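Extracellular solute-binding protein, family 1 (Bifidobacterium longum subsp. infantis, PDB 6FTH) probably captures human milk oligosaccharides outside the cell and delivers them to an ABC transporter for uptake. Local coordinates at residues 168-173 / 177-182; 215-218 / 223-226; 314-319 / 325-330. One frame throughout, in Å; residues are numbered along the deposited sequence.

Interaction 1: residues 168-173 / 177-182; sequences QVPTTW and ENVLKA
The amide N of E177 donates to W173 O at 2.9 Å, an i to i+4 helical bond that draws the two CA atoms to within 6.2 Å, while P170 and V179 keep their CA atoms 7.2 Å apart. T172 is the N-cap of this helix, its OG1 bonded to E175 N, and the E175 carboxylate reaches back to T171 N. Residues 168-172, with W173 opening the helix, are a worked example of how the chain before a helix folds over its first turns. The apolar part of the contact is made by P170 and V179, whose side chains cross at about a right angle. V179 turns CG1 anti to its own nitrogen (chi1 164°), which leaves CG2 to do the touching: this methyl lies 4.2 Å from P170 CB and, at 4.1 Å, also meets Q168 O. E177 adds its CB, 3.6 Å from W173 O, and then runs on in an extended chain, with CG anti to the backbone N (chi1 -176°), that carries its carboxylate beyond the loop. There E177 OE1 forms a salt bridge with K260, and E177 OE2 a second with K181 NZ at 3.2 Å, weak as a hydrogen bond. E264 brings a like charge close to OE2, and these two lysines probably offset it. W173 O has a second partner in Y257 OH, and the W173 indole stacks on the Y257 ring. Helix 173-185 packs through W173, E177 and L180 against helix 249-263, while V179 touches L162 of helix 159-165.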
loop_
_atom_site.group_PDB
_atom_site.type_symbol
_atom_site.label_atom_id
_atom_site.label_comp_id
_atom_site.label_asym_id
_atom_site.label_seq_id
_atom_site.Cartn_x
_atom_site.Cartn_y
_atom_site.Cartn_z
ATOM N N GLN A 168 -25.816 -7.237 16.333
ATOM C CA GLN A 168 -24.519 -6.821 16.840
ATOM C C GLN A 168 -23.467 -6.961 15.746
ATOM O O GLN A 168 -23.638 -7.694 14.774
ATOM C CB GLN A 168 -24.132 -7.680 18.036
ATOM C CG GLN A 168 -25.057 -7.473 19.236
ATOM C CD GLN A 168 -24.598 -8.229 20.466
ATOM O OE1 GLN A 168 -23.511 -8.806 20.487
ATOM N NE2 GLN A 168 -25.430 -8.234 21.496
ATOM N N VAL A 169 -22.367 -6.242 15.921
ATOM C CA VAL A 169 -21.218 -6.428 15.023
ATOM C C VAL A 169 -20.781 -7.889 15.081
ATOM O O VAL A 169 -20.603 -8.441 16.185
ATOM C CB VAL A 169 -20.074 -5.491 15.437
ATOM C CG1 VAL A 169 -18.782 -5.889 14.724
ATOM C CG2 VAL A 169 -20.442 -4.074 15.100
ATOM N N PRO A 170 -20.596 -8.565 13.948
ATOM C CA PRO A 170 -20.250 -9.993 13.990
ATOM C C PRO A 170 -18.797 -10.214 14.375
ATOM O O PRO A 170 -17.909 -9.475 13.943
ATOM C CB PRO A 170 -20.506 -10.449 12.547
ATOM C CG PRO A 170 -20.281 -9.204 11.739
ATOM C CD PRO A 170 -20.832 -8.099 12.571
ATOM N N THR A 171 -18.563 -11.265 15.171
ATOM C CA THR A 171 -17.214 -11.589 15.639
ATOM C C THR A 171 -16.740 -12.982 15.244
ATOM O O THR A 171 -15.623 -13.348 15.608
ATOM C CB THR A 171 -17.086 -11.453 17.154
ATOM O OG1 THR A 171 -17.831 -12.489 17.808
ATOM C CG2 THR A 171 -17.545 -10.072 17.620
ATOM N N THR A 172 -17.547 -13.751 14.509
ATOM C CA THR A 172 -17.144 -15.042 13.966
ATOM C C THR A 172 -17.674 -15.139 12.535
ATOM O O THR A 172 -18.584 -14.402 12.135
ATOM C CB THR A 172 -17.760 -16.218 14.754
ATOM O OG1 THR A 172 -19.185 -16.202 14.547
ATOM C CG2 THR A 172 -17.446 -16.146 16.243
ATOM N N TRP A 173 -17.109 -16.064 11.745
ATOM C CA TRP A 173 -17.633 -16.303 10.399
ATOM C C TRP A 173 -19.121 -16.664 10.409
ATOM O O TRP A 173 -19.869 -16.241 9.513
ATOM C CB TRP A 173 -16.836 -17.386 9.675
ATOM C CG TRP A 173 -15.505 -16.921 9.131
ATOM C CD1 TRP A 173 -14.940 -15.681 9.245
ATOM C CD2 TRP A 173 -14.581 -17.713 8.378
ATOM N NE1 TRP A 173 -13.709 -15.658 8.622
ATOM C CE2 TRP A 173 -13.478 -16.887 8.063
ATOM C CE3 TRP A 173 -14.586 -19.033 7.933
ATOM C CZ2 TRP A 173 -12.378 -17.354 7.333
ATOM C CZ3 TRP A 173 -13.507 -19.490 7.200
ATOM C CH2 TRP A 173 -12.416 -18.663 6.922
ATOM N N GLU A 177 -22.049 -14.540 8.527
ATOM C CA GLU A 177 -22.998 -15.098 7.576
ATOM C C GLU A 177 -24.427 -14.731 7.970
ATOM O O GLU A 177 -25.239 -14.333 7.113
ATOM C CB GLU A 177 -22.811 -16.617 7.481
ATOM C CG GLU A 177 -23.698 -17.241 6.451
ATOM C CD GLU A 177 -23.571 -18.749 6.379
ATOM O OE1 GLU A 177 -22.876 -19.359 7.225
ATOM O OE2 GLU A 177 -24.172 -19.325 5.451
ATOM N N ASN A 178 -24.742 -14.811 9.261
ATOM C CA ASN A 178 -26.097 -14.481 9.707
ATOM C C ASN A 178 -26.434 -13.025 9.419
ATOM O O ASN A 178 -27.539 -12.713 8.946
ATOM C CB ASN A 178 -26.237 -14.788 11.192
ATOM C CG ASN A 178 -27.615 -14.462 11.731
ATOM O OD1 ASN A 178 -28.607 -15.102 11.360
ATOM N ND2 ASN A 178 -27.685 -13.472 12.626
ATOM N N VAL A 179 -25.495 -12.113 9.696
ATOM C CA VAL A 179 -25.703 -10.699 9.385
ATOM C C VAL A 179 -25.940 -10.493 7.896
ATOM O O VAL A 179 -26.828 -9.725 7.482
ATOM C CB VAL A 179 -24.488 -9.879 9.874
ATOM C CG1 VAL A 179 -24.475 -8.505 9.243
ATOM C CG2 VAL A 179 -24.467 -9.816 11.391
ATOM N N LEU A 180 -25.147 -11.162 7.054
ATOM C CA LEU A 180 -25.275 -10.957 5.624
ATOM C C LEU A 180 -26.620 -11.460 5.114
ATOM O O LEU A 180 -27.208 -10.841 4.227
ATOM C CB LEU A 180 -24.131 -11.657 4.895
ATOM C CG LEU A 180 -22.716 -11.109 5.171
ATOM C CD1 LEU A 180 -21.730 -11.924 4.414
ATOM C CD2 LEU A 180 -22.595 -9.649 4.786
ATOM N N LYS A 181 -27.117 -12.585 5.655
ATOM C CA LYS A 181 -28.446 -13.067 5.272
ATOM C C LYS A 181 -29.519 -12.051 5.625
ATOM O O LYS A 181 -30.473 -11.850 4.863
ATOM C CB LYS A 181 -28.744 -14.405 5.946
ATOM C CG LYS A 181 -27.902 -15.567 5.399
ATOM C CD LYS A 181 -28.117 -16.889 6.110
ATOM C CE LYS A 181 -27.281 -18.000 5.448
ATOM N NZ LYS A 181 -27.313 -19.281 6.250
ATOM N N ALA A 182 -29.401 -11.425 6.790
ATOM C CA ALA A 182 -30.347 -10.388 7.181
ATOM C C ALA A 182 -30.278 -9.197 6.242
ATOM O O ALA A 182 -31.314 -8.654 5.827
ATOM C CB ALA A 182 -30.046 -9.959 8.612
#

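Interaction 2: residues 215-218 / 223-226; sequences LLLN and VTGF
N218 grips T224 with both ends of its side-chain amide. N218 OD1 accepts the backbone N of T224 at 3.1 Å with an N-H...O angle of 168°, the donor tilted out of the carbonyl plane; N218 ND2 donates to T224 OG1 at 2.9 Å, close to the amide plane. The hydroxyl can meet ND2 because T224 tucks OG1 between its own N and carbonyl carbon (chi1 65°). T224 CG2 is then turned to L217 CB, 3.8 Å away. A further bond from N218 ND2, 2.9 Å to L215 O, fixes the amide's rotation, and the same carbonyl takes N218 N in the 3-10 manner. Residues 215-218 thus illustrate how a short turn with 3-10 character, in the long connection between strands 197-199 and 235-238, can organise a loop: N218, three residues on from L215, binds the chain as it returns. Family membership points to a type II periplasmic-binding-protein fold. Beyond the polar core, the F226 ring lies with one face over T224 CB, while L215 CD2 comes within 3.7 Å of F226 CD2 and L215 N sits at the ring edge. Farther out, T224 OG1 has D330 as a second partner, and L215 rests on F296 of strand 292-297. L217 packs on F245, and N218 shares a backbone hydrogen bond with V328.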
loop_
_atom_site.group_PDB
_atom_site.type_symbol
_atom_site.label_atom_id
_atom_site.label_comp_id
_atom_site.label_asym_id
_atom_site.label_seq_id
_atom_site.Cartn_x
_atom_site.Cartn_y
_atom_site.Cartn_z
ATOM N N LEU A 215 -8.083 -10.776 2.542
ATOM C CA LEU A 215 -7.931 -10.233 3.882
ATOM C C LEU A 215 -8.611 -11.108 4.934
ATOM O O LEU A 215 -8.278 -10.991 6.118
ATOM C CB LEU A 215 -8.461 -8.810 3.920
ATOM C CG LEU A 215 -7.592 -7.765 3.239
ATOM C CD1 LEU A 215 -8.399 -6.504 3.029
ATOM C CD2 LEU A 215 -6.329 -7.466 4.065
ATOM N N LEU A 216 -9.544 -11.987 4.546
ATOM C CA LEU A 216 -10.115 -12.943 5.499
ATOM C C LEU A 216 -9.097 -13.971 5.994
ATOM O O LEU A 216 -9.384 -14.685 6.961
ATOM C CB LEU A 216 -11.363 -13.644 4.933
ATOM C CG LEU A 216 -12.626 -12.782 4.889
ATOM C CD1 LEU A 216 -13.807 -13.680 4.550
ATOM C CD2 LEU A 216 -12.898 -12.056 6.185
ATOM N N LEU A 217 -7.909 -14.049 5.383
ATOM C CA LEU A 217 -6.869 -14.892 5.974
ATOM C C LEU A 217 -6.548 -14.460 7.394
ATOM O O LEU A 217 -6.189 -15.292 8.236
ATOM C CB LEU A 217 -5.589 -14.843 5.140
ATOM C CG LEU A 217 -5.609 -15.662 3.852
ATOM C CD1 LEU A 217 -4.519 -15.232 2.879
ATOM C CD2 LEU A 217 -5.470 -17.149 4.195
ATOM N N ASN A 218 -6.713 -13.171 7.705
ATOM C CA ASN A 218 -6.448 -12.709 9.066
ATOM C C ASN A 218 -7.390 -13.368 10.078
ATOM O O ASN A 218 -7.007 -13.574 11.246
ATOM C CB ASN A 218 -6.573 -11.182 9.107
ATOM C CG ASN A 218 -5.443 -10.492 8.354
ATOM O OD1 ASN A 218 -4.265 -10.514 8.769
ATOM N ND2 ASN A 218 -5.784 -9.873 7.228
ATOM N N VAL A 223 -1.225 -13.492 9.366
ATOM C CA VAL A 223 -1.110 -12.040 9.210
ATOM C C VAL A 223 -0.824 -11.715 7.751
ATOM O O VAL A 223 0.195 -12.143 7.197
ATOM C CB VAL A 223 0.005 -11.467 10.099
ATOM C CG1 VAL A 223 0.038 -9.946 9.972
ATOM C CG2 VAL A 223 -0.176 -11.872 11.525
ATOM N N THR A 224 -1.706 -10.944 7.128
ATOM C CA THR A 224 -1.451 -10.468 5.770
ATOM C C THR A 224 -0.678 -9.149 5.783
ATOM O O THR A 224 -0.577 -8.450 6.802
ATOM C CB THR A 224 -2.747 -10.298 4.958
ATOM O OG1 THR A 224 -3.557 -9.267 5.542
ATOM C CG2 THR A 224 -3.580 -11.574 4.921
ATOM N N GLY A 225 -0.093 -8.829 4.631
ATOM C CA GLY A 225 0.638 -7.579 4.468
ATOM C C GLY A 225 0.460 -7.040 3.067
ATOM O O GLY A 225 1.409 -6.935 2.281
ATOM N N PHE A 226 -0.770 -6.678 2.758
ATOM C CA PHE A 226 -1.143 -6.436 1.374
ATOM C C PHE A 226 -0.822 -5.029 0.856
ATOM O O PHE A 226 -1.094 -4.754 -0.320
ATOM C CB PHE A 226 -2.613 -6.813 1.122
ATOM C CG PHE A 226 -2.909 -8.308 1.182
ATOM C CD1 PHE A 226 -1.922 -9.274 1.058
ATOM C CD2 PHE A 226 -4.214 -8.745 1.361
ATOM C CE1 PHE A 226 -2.239 -10.629 1.106
ATOM C CE2 PHE A 226 -4.526 -10.080 1.434
ATOM C CZ PHE A 226 -3.529 -11.034 1.289
#

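Interaction 3: residues 314-319 / 325-330; sequences IPVPSA and DKTVWD
On an extended, polyproline II-like run that follows the sheet-edge strand 311-313, V316 points at, and S318 lies beside, the returning limb of the same loop, which carries T327 and W329. The limbs are close at one end, where the CA atoms of S318 and T327 are 5.9 Å apart. There S318 OG and T327 OG1 meet at a hydrogen-bonding 2.7 Å, and T327 OG1 is also bonded to S323 O inside the turn. Farther along, V316 fits by its branches: CG1, held between backbone N and carbonyl carbon (chi1 73°), reaches T327 CG2 at 3.7 Å and V328 O at 3.4 Å. V316 CB instead approaches the benzo part of the indole, 3.6 Å from W329 CZ3, where CG2 also touches. P315 and P317 point away, and the contact is left to V316 and S318, between and after them. Trimming T327 to an alanine is likely to leave S318 OG and S323 O without their hydroxyl mate and to open a gap beside V316 CG1. The indole itself is positioned from outside: NE1 is bonded to Q153 O, and its ring stacks with Y435. D330 CB lies over one face of the indole, toward the rim. Around the loop, Q438 bonds V316 O and touches T327 and W329, M155 of strand 154-158 backs V316, and T327 O accepts a hydrogen bond from H441 ND1.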
loop_
_atom_site.group_PDB
_atom_site.type_symbol
_atom_site.label_atom_id
_atom_site.label_comp_id
_atom_site.label_asym_id
_atom_site.label_seq_id
_atom_site.Cartn_x
_atom_site.Cartn_y
_atom_site.Cartn_z
ATOM N N ILE A 314 -14.609 -2.520 11.318
ATOM C CA ILE A 314 -14.706 -3.527 12.372
ATOM C C ILE A 314 -13.504 -4.454 12.417
ATOM O O ILE A 314 -12.916 -4.785 11.374
ATOM C CB ILE A 314 -15.971 -4.389 12.252
ATOM C CG1 ILE A 314 -16.040 -5.069 10.890
ATOM C CG2 ILE A 314 -17.197 -3.543 12.559
ATOM C CD1 ILE A 314 -17.108 -6.157 10.808
ATOM N N PRO A 315 -13.156 -4.946 13.598
ATOM C CA PRO A 315 -12.201 -6.054 13.661
ATOM C C PRO A 315 -12.709 -7.210 12.806
ATOM O O PRO A 315 -13.921 -7.432 12.676
ATOM C CB PRO A 315 -12.203 -6.424 15.141
ATOM C CG PRO A 315 -12.683 -5.142 15.858
ATOM C CD PRO A 315 -13.673 -4.576 14.933
ATOM N N VAL A 316 -11.792 -7.976 12.230
ATOM C CA VAL A 316 -12.253 -9.048 11.341
ATOM C C VAL A 316 -12.889 -10.159 12.171
ATOM O O VAL A 316 -12.368 -10.503 13.239
ATOM C CB VAL A 316 -11.102 -9.583 10.483
ATOM C CG1 VAL A 316 -10.103 -10.451 11.297
ATOM C CG2 VAL A 316 -11.644 -10.369 9.266
ATOM N N PRO A 317 -14.009 -10.738 11.746
ATOM C CA PRO A 317 -14.555 -11.896 12.467
ATOM C C PRO A 317 -13.608 -13.091 12.441
ATOM O O PRO A 317 -12.911 -13.337 11.448
ATOM C CB PRO A 317 -15.860 -12.193 11.714
ATOM C CG PRO A 317 -16.269 -10.838 11.164
ATOM C CD PRO A 317 -14.938 -10.248 10.705
ATOM N N SER A 318 -13.605 -13.854 13.551
ATOM C CA SER A 318 -12.745 -15.020 13.699
ATOM C C SER A 318 -13.285 -16.207 12.907
ATOM O O SER A 318 -14.488 -16.466 12.893
ATOM C CB SER A 318 -12.652 -15.425 15.174
ATOM O OG SER A 318 -12.176 -14.385 16.001
ATOM N N ALA A 319 -12.379 -16.956 12.292
ATOM C CA ALA A 319 -12.739 -18.198 11.638
ATOM C C ALA A 319 -12.962 -19.282 12.692
ATOM O O ALA A 319 -12.429 -19.205 13.800
ATOM C CB ALA A 319 -11.604 -18.621 10.724
ATOM N N ASP A 325 -8.019 -13.964 20.631
ATOM C CA ASP A 325 -6.638 -13.563 20.859
ATOM C C ASP A 325 -5.702 -14.034 19.752
ATOM O O ASP A 325 -4.626 -13.454 19.586
ATOM C CB ASP A 325 -6.157 -14.106 22.205
ATOM C CG ASP A 325 -6.630 -13.267 23.390
ATOM O OD1 ASP A 325 -7.288 -12.233 23.183
ATOM O OD2 ASP A 325 -6.330 -13.653 24.542
ATOM N N LYS A 326 -6.080 -15.058 18.994
ATOM C CA LYS A 326 -5.270 -15.568 17.901
ATOM C C LYS A 326 -5.685 -14.980 16.560
ATOM O O LYS A 326 -5.009 -15.222 15.557
ATOM C CB LYS A 326 -5.318 -17.113 17.837
ATOM C CG LYS A 326 -4.648 -17.843 18.993
ATOM C CD LYS A 326 -4.818 -19.394 18.879
ATOM C CE LYS A 326 -6.157 -19.942 19.488
ATOM N NZ LYS A 326 -7.201 -20.642 18.573
ATOM N N THR A 327 -6.777 -14.218 16.525
ATOM C CA THR A 327 -7.227 -13.559 15.308
ATOM C C THR A 327 -6.418 -12.283 15.133
ATOM O O THR A 327 -6.206 -11.532 16.088
ATOM C CB THR A 327 -8.714 -13.222 15.449
ATOM O OG1 THR A 327 -9.467 -14.401 15.778
ATOM C CG2 THR A 327 -9.280 -12.681 14.134
ATOM N N VAL A 328 -5.964 -12.037 13.912
ATOM C CA VAL A 328 -5.030 -10.948 13.637
ATOM C C VAL A 328 -5.675 -9.994 12.646
ATOM O O VAL A 328 -6.821 -10.190 12.246
ATOM C CB VAL A 328 -3.667 -11.469 13.141
ATOM C CG1 VAL A 328 -3.030 -12.317 14.255
ATOM C CG2 VAL A 328 -3.794 -12.281 11.812
ATOM N N TRP A 329 -4.950 -8.942 12.264
ATOM C CA TRP A 329 -5.340 -8.096 11.152
ATOM C C TRP A 329 -4.067 -7.743 10.385
ATOM O O TRP A 329 -2.954 -7.916 10.884
ATOM C CB TRP A 329 -6.172 -6.865 11.587
ATOM C CG TRP A 329 -6.650 -6.083 10.416
ATOM C CD1 TRP A 329 -6.274 -4.813 10.059
ATOM C CD2 TRP A 329 -7.557 -6.534 9.406
ATOM N NE1 TRP A 329 -6.882 -4.455 8.892
ATOM C CE2 TRP A 329 -7.682 -5.489 8.470
ATOM C CE3 TRP A 329 -8.251 -7.727 9.190
ATOM C CZ2 TRP A 329 -8.475 -5.603 7.345
ATOM C CZ3 TRP A 329 -9.041 -7.833 8.060
ATOM C CH2 TRP A 329 -9.142 -6.786 7.163
ATOM N N ASP A 330 -4.253 -7.283 9.150
ATOM C CA ASP A 330 -3.152 -6.962 8.247
ATOM C C ASP A 330 -2.112 -6.096 8.941
ATOM O O ASP A 330 -2.443 -5.106 9.591
ATOM C CB ASP A 330 -3.746 -6.235 7.024
ATOM C CG ASP A 330 -2.733 -5.942 5.952
ATOM O OD1 ASP A 330 -2.000 -4.925 6.085
ATOM O OD2 ASP A 330 -2.697 -6.737 4.966
#

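How the interactions relate
Interaction 3 joins the other two. On one limb, S318 pairs with the loop of interaction 1 by two probable backbone bonds, S318 O to W173 N and S318 N to T171 O, both 2.9 Å. On the other, D330 OD2 lies 2.7 Å from T224 OG1 and 2.9 Å from F226 N, tying in interaction 2. The centres of interactions 2 and 3 are about 9 Å apart, those of 1 and 3 about 14 Å. Interactions 1 and 2 meet more lightly, W173 CZ2 lying 4.0 Å from L216 O. The series runs from interaction 1, about 28 Å from the chain's centre, inward to interaction 2 at about 13 Å; relatives hold their ligand between two lobes.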